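Local structure of Rx protein (Solanum tuberosum, 4M70) at residues 70-75 with 97-102; 60-65 with 109-114; 81-84 with 88-91. The protein probably confers resistance to pathogens by triggering plant defence when a matching avirulence protein is sensed, this chain being its N-terminal coiled-coil domain. All coordinates share one frame; numbering follows the deposited sequence.

The three contacts are stations along one antiparallel pairing, that of helix 56-81 with helix 86-119 in this four-helix bundle. Contact 3 lies at the turn that joins the two helices. Contact 1 follows, its centre about 15 Å from that of contact 3, and contact 2 lies farther on, about 16 Å from contact 1 between centres. The sequence ranges are nested accordingly, contact 3 inside contact 1 and contact 1 inside contact 2. Contacts 2 and 3 are about 31 Å apart between centres and fall on opposite sides of the chain's centre. Contact 1 is the buried one, contact 2 is partly buried and contact 3 is superficial. The nucleotide-binding domain of the whole protein is not part of this fragment.

Contact 1 of 3, residues 70-75 with 97-102; sequences EDMVDS and FFVLEQ
V73 lays its CG2 methyl against two residues of the facing helix at once: CG2 is 3.9 Å from V99 CG1 and 3.8 Å from L100 CD2. The V73 and L100 side chains meet at about a right angle, and V73 CG2 bears on both CG and CD2 of the leucine. V99 divides its two branches between neighbours. With chi1 at 69°, CG1 lies between the backbone N and the carbonyl carbon and faces V73, while CG2 turns to M72. There it touches the thioether, V99 CG2 to M72 SD being 3.5 Å, and also M72 CB at 3.9 Å. The methionine then runs on in extended form past the valine; its terminal part leads away, and the residue is exposed. No hydrogen bond joins the segments; 167 Å² of surface is buried by apolar packing. The segment axes approach to 9.8 Å at 165°, nearly antiparallel, with M72 and V99 nearest in CA position. In the four-helix bundle V73 and L100 form the inward side, V73 on T16 and S20 of helix 4-24, L100 on I17 and on F31 of helix 29-42; M72 and V99 lie outward, V99 against an aromatic side chain on the chain of another protein.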
loop_
_atom_site.group_PDB
_atom_site.type_symbol
_atom_site.label_atom_id
_atom_site.label_comp_id
_atom_site.label_asym_id
_atom_site.label_seq_id
_atom_site.Cartn_x
_atom_site.Cartn_y
_atom_site.Cartn_z
ATOM N N GLU A 70 1.959 -3.207 -6.165
ATOM C CA GLU A 70 2.573 -2.563 -7.320
ATOM C C GLU A 70 1.713 -2.737 -8.548
ATOM O O GLU A 70 1.420 -1.770 -9.262
ATOM C CB GLU A 70 3.932 -3.177 -7.607
ATOM C CG GLU A 70 5.102 -2.318 -7.255
ATOM C CD GLU A 70 6.370 -2.859 -7.845
ATOM O OE1 GLU A 70 6.364 -4.026 -8.286
ATOM O OE2 GLU A 70 7.365 -2.115 -7.878
ATOM N N ASP A 71 1.299 -3.979 -8.779
ATOM C CA ASP A 71 0.464 -4.286 -9.935
ATOM C C ASP A 71 -0.840 -3.491 -9.912
ATOM O O ASP A 71 -1.255 -2.914 -10.931
ATOM C CB ASP A 71 0.171 -5.785 -9.996
ATOM C CG ASP A 71 1.402 -6.609 -10.328
ATOM O OD1 ASP A 71 2.378 -6.042 -10.860
ATOM O OD2 ASP A 71 1.395 -7.821 -10.035
ATOM N N MET A 72 -1.467 -3.435 -8.739
ATOM C CA MET A 72 -2.731 -2.709 -8.588
ATOM C C MET A 72 -2.607 -1.193 -8.796
ATOM O O MET A 72 -3.451 -0.571 -9.453
ATOM C CB MET A 72 -3.354 -3.018 -7.227
ATOM C CG MET A 72 -3.949 -4.428 -7.140
ATOM S SD MET A 72 -4.497 -4.834 -5.466
ATOM C CE MET A 72 -5.322 -6.405 -5.732
ATOM N N VAL A 73 -1.558 -0.602 -8.234
ATOM C CA VAL A 73 -1.306 0.823 -8.402
ATOM C C VAL A 73 -1.017 1.152 -9.872
ATOM O O VAL A 73 -1.520 2.146 -10.404
ATOM C CB VAL A 73 -0.152 1.312 -7.489
ATOM C CG1 VAL A 73 0.287 2.720 -7.872
ATOM C CG2 VAL A 73 -0.569 1.253 -6.018
ATOM N N ASP A 74 -0.211 0.314 -10.521
ATOM C CA ASP A 74 0.073 0.478 -11.948
ATOM C C ASP A 74 -1.222 0.459 -12.768
ATOM O O ASP A 74 -1.466 1.336 -13.620
ATOM C CB ASP A 74 1.015 -0.622 -12.440
ATOM C CG ASP A 74 2.466 -0.327 -12.124
ATOM O OD1 ASP A 74 2.785 0.850 -11.856
ATOM O OD2 ASP A 74 3.286 -1.273 -12.154
ATOM N N SER A 75 -2.054 -0.544 -12.492
ATOM C CA SER A 75 -3.300 -0.738 -13.227
ATOM C C SER A 75 -4.269 0.425 -13.047
ATOM O O SER A 75 -4.809 0.965 -14.020
ATOM C CB SER A 75 -3.965 -2.045 -12.795
ATOM O OG SER A 75 -5.113 -2.323 -13.582
ATOM N N PHE A 97 -5.675 4.929 -3.442
ATOM C CA PHE A 97 -5.571 5.269 -2.020
ATOM C C PHE A 97 -5.861 4.058 -1.140
ATOM O O PHE A 97 -5.106 3.739 -0.215
ATOM C CB PHE A 97 -6.537 6.385 -1.640
ATOM C CG PHE A 97 -6.190 7.711 -2.229
ATOM C CD1 PHE A 97 -5.038 8.383 -1.852
ATOM C CD2 PHE A 97 -7.067 8.329 -3.104
ATOM C CE1 PHE A 97 -4.733 9.622 -2.398
ATOM C CE2 PHE A 97 -6.779 9.567 -3.646
ATOM C CZ PHE A 97 -5.610 10.215 -3.293
ATOM N N PHE A 98 -6.960 3.380 -1.456
ATOM C CA PHE A 98 -7.420 2.239 -0.680
ATOM C C PHE A 98 -6.408 1.104 -0.690
ATOM O O PHE A 98 -6.089 0.526 0.363
ATOM C CB PHE A 98 -8.770 1.757 -1.206
ATOM C CG PHE A 98 -9.339 0.590 -0.453
ATOM C CD1 PHE A 98 -9.162 -0.703 -0.919
ATOM C CD2 PHE A 98 -10.047 0.784 0.724
ATOM C CE1 PHE A 98 -9.683 -1.784 -0.229
ATOM C CE2 PHE A 98 -10.576 -0.291 1.415
ATOM C CZ PHE A 98 -10.389 -1.575 0.943
ATOM N N VAL A 99 -5.900 0.783 -1.880
ATOM C CA VAL A 99 -4.929 -0.298 -1.974
ATOM C C VAL A 99 -3.638 0.056 -1.235
ATOM O O VAL A 99 -3.069 -0.791 -0.538
ATOM C CB VAL A 99 -4.651 -0.733 -3.442
ATOM C CG1 VAL A 99 -3.913 0.345 -4.211
ATOM C CG2 VAL A 99 -3.867 -2.028 -3.470
ATOM N N LEU A 100 -3.205 1.311 -1.338
ATOM C CA LEU A 100 -1.978 1.704 -0.654
ATOM C C LEU A 100 -2.104 1.678 0.866
ATOM O O LEU A 100 -1.169 1.274 1.559
ATOM C CB LEU A 100 -1.494 3.070 -1.139
ATOM C CG LEU A 100 -0.815 3.026 -2.507
ATOM C CD1 LEU A 100 -0.409 4.415 -2.974
ATOM C CD2 LEU A 100 0.385 2.098 -2.426
ATOM N N GLU A 101 -3.252 2.097 1.387
ATOM C CA GLU A 101 -3.489 1.993 2.828
ATOM C C GLU A 101 -3.570 0.528 3.301
ATOM O O GLU A 101 -3.014 0.188 4.354
ATOM C CB GLU A 101 -4.713 2.808 3.246
ATOM C CG GLU A 101 -4.923 2.850 4.755
ATOM C CD GLU A 101 -3.829 3.549 5.535
ATOM O OE1 GLU A 101 -3.046 4.322 4.946
ATOM O OE2 GLU A 101 -3.739 3.285 6.752
ATOM N N GLN A 102 -4.275 -0.325 2.553
ATOM C CA GLN A 102 -4.333 -1.750 2.908
ATOM C C GLN A 102 -2.927 -2.359 2.956
ATOM O O GLN A 102 -2.546 -3.068 3.910
ATOM C CB GLN A 102 -5.197 -2.532 1.917
ATOM C CG GLN A 102 -6.675 -2.189 1.926
ATOM C CD GLN A 102 -7.478 -3.061 2.875
ATOM O OE1 GLN A 102 -7.690 -2.709 4.037
ATOM N NE2 GLN A 102 -7.920 -4.212 2.385
#

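Contact 2 of 3, residues 60-65 with 109-114; sequences VEIVEV and STVKQW
The axes of 60-65 and 109-114 run nearly antiparallel, at 161° with a closest approach of 10.3 Å, and the CA atoms of I62 and T110 face each other 7.0 Å apart. Those same two residues carry most of the packing. The two side chains lie alongside each other, pointing opposite ways, which brings I62 CG1 to 3.5 Å from T110 CG2. Farther out, I62 CD1 touches that same T110 methyl and, at 3.9 Å, V111 CG2, so the isoleucine tip spans two consecutive residues of the opposing helix. T110 presents a methyl and not its hydroxyl to I62: with chi1 at -53°, OG1 lies beside its own backbone N, where it hydrogen-bonds the carbonyl oxygen of C106 one turn earlier. E61 comes in obliquely at the border, its extended chain setting OE1 3.5 Å from T110 CG2. The same E61 OE1 is 3.8 Å from T110 OG1, too far to count as a bond. This is antiparallel helix packing toward one end of the four-helix bundle: I62 also rests on A6 and V10 of helix 4-24 and on L42 of helix 29-42, and V111 on I41 and L42. Since the threonine hydroxyl is satisfied within its own helix and no hydrogen bond crosses between the segments, the 205 Å² interface is held by methyl packing, with a carboxylate lying alongside it.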
loop_
_atom_site.group_PDB
_atom_site.type_symbol
_atom_site.label_atom_id
_atom_site.label_comp_id
_atom_site.label_asym_id
_atom_site.label_seq_id
_atom_site.Cartn_x
_atom_site.Cartn_y
_atom_site.Cartn_z
ATOM N N VAL A 60 8.612 -13.308 2.776
ATOM C CA VAL A 60 7.736 -13.753 1.697
ATOM C C VAL A 60 6.456 -12.919 1.708
ATOM O O VAL A 60 6.010 -12.424 0.663
ATOM C CB VAL A 60 7.382 -15.256 1.831
ATOM C CG1 VAL A 60 6.273 -15.644 0.859
ATOM C CG2 VAL A 60 8.613 -16.117 1.600
ATOM N N GLU A 61 5.892 -12.741 2.901
ATOM C CA GLU A 61 4.673 -11.950 3.066
ATOM C C GLU A 61 4.830 -10.515 2.536
ATOM O O GLU A 61 4.014 -10.040 1.728
ATOM C CB GLU A 61 4.257 -11.930 4.548
ATOM C CG GLU A 61 4.050 -13.321 5.154
ATOM C CD GLU A 61 3.816 -13.294 6.658
ATOM O OE1 GLU A 61 3.899 -12.201 7.263
ATOM O OE2 GLU A 61 3.581 -14.377 7.238
ATOM N N ILE A 62 5.906 -9.851 2.959
ATOM C CA ILE A 62 6.190 -8.489 2.521
ATOM C C ILE A 62 6.424 -8.401 1.017
ATOM O O ILE A 62 5.884 -7.517 0.343
ATOM C CB ILE A 62 7.414 -7.898 3.256
ATOM C CG1 ILE A 62 7.109 -7.679 4.740
ATOM C CG2 ILE A 62 7.824 -6.576 2.637
ATOM C CD1 ILE A 62 8.284 -7.122 5.533
ATOM N N VAL A 63 7.232 -9.317 0.497
ATOM C CA VAL A 63 7.537 -9.340 -0.928
ATOM C C VAL A 63 6.294 -9.477 -1.800
ATOM O O VAL A 63 6.058 -8.647 -2.696
ATOM C CB VAL A 63 8.547 -10.464 -1.262
ATOM C CG1 VAL A 63 8.553 -10.781 -2.756
ATOM C CG2 VAL A 63 9.934 -10.081 -0.788
ATOM N N GLU A 64 5.489 -10.503 -1.531
ATOM C CA GLU A 64 4.302 -10.720 -2.353
ATOM C C GLU A 64 3.311 -9.566 -2.193
ATOM O O GLU A 64 2.751 -9.094 -3.190
ATOM C CB GLU A 64 3.667 -12.093 -2.110
ATOM C CG GLU A 64 2.603 -12.397 -3.166
ATOM C CD GLU A 64 2.175 -13.856 -3.220
ATOM O OE1 GLU A 64 2.657 -14.666 -2.397
ATOM O OE2 GLU A 64 1.380 -14.194 -4.126
ATOM N N VAL A 65 3.074 -9.130 -0.954
ATOM C CA VAL A 65 2.168 -7.999 -0.732
ATOM C C VAL A 65 2.603 -6.754 -1.519
ATOM O O VAL A 65 1.787 -6.108 -2.190
ATOM C CB VAL A 65 2.032 -7.646 0.772
ATOM C CG1 VAL A 65 1.410 -6.270 0.957
ATOM C CG2 VAL A 65 1.221 -8.707 1.501
ATOM N N SER A 109 2.279 -4.128 9.974
ATOM C CA SER A 109 2.062 -5.269 10.860
ATOM C C SER A 109 3.193 -6.297 10.758
ATOM O O SER A 109 3.748 -6.746 11.776
ATOM C CB SER A 109 0.713 -5.920 10.543
ATOM O OG SER A 109 0.557 -7.146 11.230
ATOM N N THR A 110 3.556 -6.634 9.523
ATOM C CA THR A 110 4.590 -7.632 9.289
ATOM C C THR A 110 5.953 -7.167 9.796
ATOM O O THR A 110 6.721 -7.961 10.327
ATOM C CB THR A 110 4.694 -8.012 7.797
ATOM O OG1 THR A 110 3.403 -8.400 7.306
ATOM C CG2 THR A 110 5.672 -9.165 7.607
ATOM N N VAL A 111 6.250 -5.883 9.636
ATOM C CA VAL A 111 7.532 -5.345 10.085
ATOM C C VAL A 111 7.615 -5.300 11.613
ATOM O O VAL A 111 8.678 -5.551 12.192
ATOM C CB VAL A 111 7.805 -3.946 9.477
ATOM C CG1 VAL A 111 8.952 -3.251 10.192
ATOM C CG2 VAL A 111 8.124 -4.067 7.994
ATOM N N LYS A 112 6.494 -5.004 12.268
ATOM C CA LYS A 112 6.466 -5.042 13.733
ATOM C C LYS A 112 6.665 -6.467 14.260
ATOM O O LYS A 112 7.444 -6.703 15.198
ATOM C CB LYS A 112 5.166 -4.433 14.261
ATOM C CG LYS A 112 5.136 -2.912 14.161
ATOM C CD LYS A 112 3.762 -2.343 14.481
ATOM C CE LYS A 112 3.765 -0.835 14.344
ATOM N NZ LYS A 112 2.393 -0.260 14.432
ATOM N N GLN A 113 5.993 -7.420 13.620
ATOM C CA GLN A 113 6.199 -8.829 13.945
ATOM C C GLN A 113 7.657 -9.225 13.697
ATOM O O GLN A 113 8.238 -10.022 14.435
ATOM C CB GLN A 113 5.243 -9.723 13.152
ATOM C CG GLN A 113 5.365 -11.204 13.487
ATOM C CD GLN A 113 4.363 -12.061 12.737
ATOM O OE1 GLN A 113 3.528 -11.551 11.989
ATOM N NE2 GLN A 113 4.442 -13.373 12.934
ATOM N N TRP A 114 8.225 -8.664 12.636
ATOM C CA TRP A 114 9.615 -8.879 12.260
ATOM C C TRP A 114 10.519 -8.429 13.400
ATOM O O TRP A 114 11.504 -9.092 13.712
ATOM C CB TRP A 114 9.927 -8.103 10.978
ATOM C CG TRP A 114 11.299 -8.325 10.411
ATOM C CD1 TRP A 114 12.477 -7.831 10.885
ATOM C CD2 TRP A 114 11.625 -9.090 9.241
ATOM N NE1 TRP A 114 13.519 -8.248 10.089
ATOM C CE2 TRP A 114 13.020 -9.022 9.070
ATOM C CE3 TRP A 114 10.870 -9.830 8.323
ATOM C CZ2 TRP A 114 13.681 -9.668 8.020
ATOM C CZ3 TRP A 114 11.526 -10.469 7.280
ATOM C CH2 TRP A 114 12.914 -10.384 7.139
#

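Contact 3 of 3, residues 81-84 with 88-91; sequences FLAQ and ERSR
A single hydrogen bond carries the polar part of this contact: the backbone N of Q84 donates to E88 OE1 over 2.7 Å, with an N-H...O angle of 161°. The bond is short and fairly straight, and the donor meets the carboxylate oxygen nearly in line with its C-O bond. E88 brings OE1 there with CG beside its own backbone N (chi1 -72°) and an extended chain beyond, which carries the carboxylate from the first turn of the helix back to the N-H of Q84, in the link before the helix. The backbone N of E88 has a different partner, donating to N85 OD1. N85, just before helix 86-119, thus takes an N-H of the first turn on its side chain, as an N-cap residue does, while E88 reaches back one residue farther, to Q84.

Van der Waals contact comes with the Q84 bond. E88 OE1 also lies 3.2 Å from Q84 CB, the carbon next but one to the donor N, and the two side chains cross at a slant.

Apolar packing comes from A83. A83 and R89 have the nearest CA atoms of the two segments, 5.2 Å apart, and the alanine methyl therefore rests on the R89 backbone, A83 CB being 3.8 Å from R89 CA. It lies 3.9 Å from R89 CB as well. At A83 the backbone leaves helical geometry (psi 123°), which marks the change of direction in the chain.

The whole contact is a surface feature of a helix-turn-helix hairpin, in the short link between helix 56-81 and helix 86-119: residues at and just past the end of the first fold against the opening turn of the second, at the tip of their antiparallel pair.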
loop_
_atom_site.group_PDB
_atom_site.type_symbol
_atom_site.label_atom_id
_atom_site.label_comp_id
_atom_site.label_asym_id
_atom_site.label_seq_id
_atom_site.Cartn_x
_atom_site.Cartn_y
_atom_site.Cartn_z
ATOM N N PHE A 81 -5.271 7.493 -16.308
ATOM C CA PHE A 81 -4.874 8.021 -17.613
ATOM C C PHE A 81 -6.017 7.922 -18.615
ATOM O O PHE A 81 -6.225 8.824 -19.425
ATOM C CB PHE A 81 -3.642 7.285 -18.145
ATOM C CG PHE A 81 -3.178 7.768 -19.495
ATOM C CD1 PHE A 81 -3.584 7.117 -20.652
ATOM C CD2 PHE A 81 -2.326 8.859 -19.608
ATOM C CE1 PHE A 81 -3.161 7.549 -21.902
ATOM C CE2 PHE A 81 -1.897 9.300 -20.859
ATOM C CZ PHE A 81 -2.317 8.642 -22.004
ATOM N N LEU A 82 -6.762 6.828 -18.543
ATOM C CA LEU A 82 -7.825 6.559 -19.496
ATOM C C LEU A 82 -9.136 7.226 -19.098
ATOM O O LEU A 82 -10.130 7.116 -19.817
ATOM C CB LEU A 82 -8.026 5.050 -19.638
ATOM C CG LEU A 82 -6.863 4.277 -20.264
ATOM C CD1 LEU A 82 -7.098 2.771 -20.175
ATOM C CD2 LEU A 82 -6.643 4.704 -21.710
ATOM N N ALA A 83 -9.140 7.904 -17.950
ATOM C CA ALA A 83 -10.366 8.498 -17.425
ATOM C C ALA A 83 -11.011 9.464 -18.413
ATOM O O ALA A 83 -10.391 10.429 -18.862
ATOM C CB ALA A 83 -10.088 9.203 -16.105
ATOM N N GLN A 84 -12.269 9.184 -18.738
ATOM C CA GLN A 84 -13.040 9.986 -19.678
ATOM C C GLN A 84 -13.909 11.011 -18.956
ATOM O O GLN A 84 -14.439 11.940 -19.569
ATOM C CB GLN A 84 -13.917 9.075 -20.539
ATOM C CG GLN A 84 -13.142 8.115 -21.433
ATOM C CD GLN A 84 -14.052 7.207 -22.242
ATOM O OE1 GLN A 84 -15.181 6.921 -21.839
ATOM N NE2 GLN A 84 -13.557 6.732 -23.378
ATOM N N GLU A 88 -15.006 8.275 -13.303
ATOM C CA GLU A 88 -14.017 7.242 -13.596
ATOM C C GLU A 88 -12.700 7.605 -12.918
ATOM O O GLU A 88 -12.031 6.761 -12.298
ATOM C CB GLU A 88 -13.819 7.122 -15.111
ATOM C CG GLU A 88 -14.982 6.471 -15.867
ATOM C CD GLU A 88 -14.783 6.479 -17.379
ATOM O OE1 GLU A 88 -13.916 7.234 -17.869
ATOM O OE2 GLU A 88 -15.502 5.733 -18.079
ATOM N N ARG A 89 -12.364 8.888 -13.019
ATOM C CA ARG A 89 -11.163 9.444 -12.419
ATOM C C ARG A 89 -11.141 9.246 -10.910
ATOM O O ARG A 89 -10.168 8.724 -10.348
ATOM C CB ARG A 89 -11.079 10.938 -12.735
ATOM C CG ARG A 89 -9.759 11.588 -12.369
ATOM C CD ARG A 89 -9.752 13.063 -12.741
ATOM N NE ARG A 89 -8.496 13.706 -12.367
ATOM C CZ ARG A 89 -7.381 13.637 -13.086
ATOM N NH1 ARG A 89 -7.362 12.955 -14.225
ATOM N NH2 ARG A 89 -6.283 14.249 -12.669
ATOM N N SER A 90 -12.223 9.659 -10.259
ATOM C CA SER A 90 -12.304 9.562 -8.808
ATOM C C SER A 90 -12.294 8.121 -8.323
ATOM O O SER A 90 -11.653 7.807 -7.324
ATOM C CB SER A 90 -13.544 10.289 -8.279
ATOM O OG SER A 90 -14.731 9.594 -8.620
ATOM N N ARG A 91 -13.014 7.251 -9.024
ATOM C CA ARG A 91 -13.028 5.839 -8.666
ATOM C C ARG A 91 -11.614 5.260 -8.730
ATOM O O ARG A 91 -11.191 4.534 -7.823
ATOM C CB ARG A 91 -14.007 5.058 -9.548
ATOM C CG ARG A 91 -14.026 3.555 -9.306
ATOM C CD ARG A 91 -15.014 2.893 -10.249
ATOM N NE ARG A 91 -16.376 3.357 -9.988
ATOM C CZ ARG A 91 -17.458 2.935 -10.640
ATOM N NH1 ARG A 91 -17.348 2.028 -11.601
ATOM N NH2 ARG A 91 -18.654 3.420 -10.330
#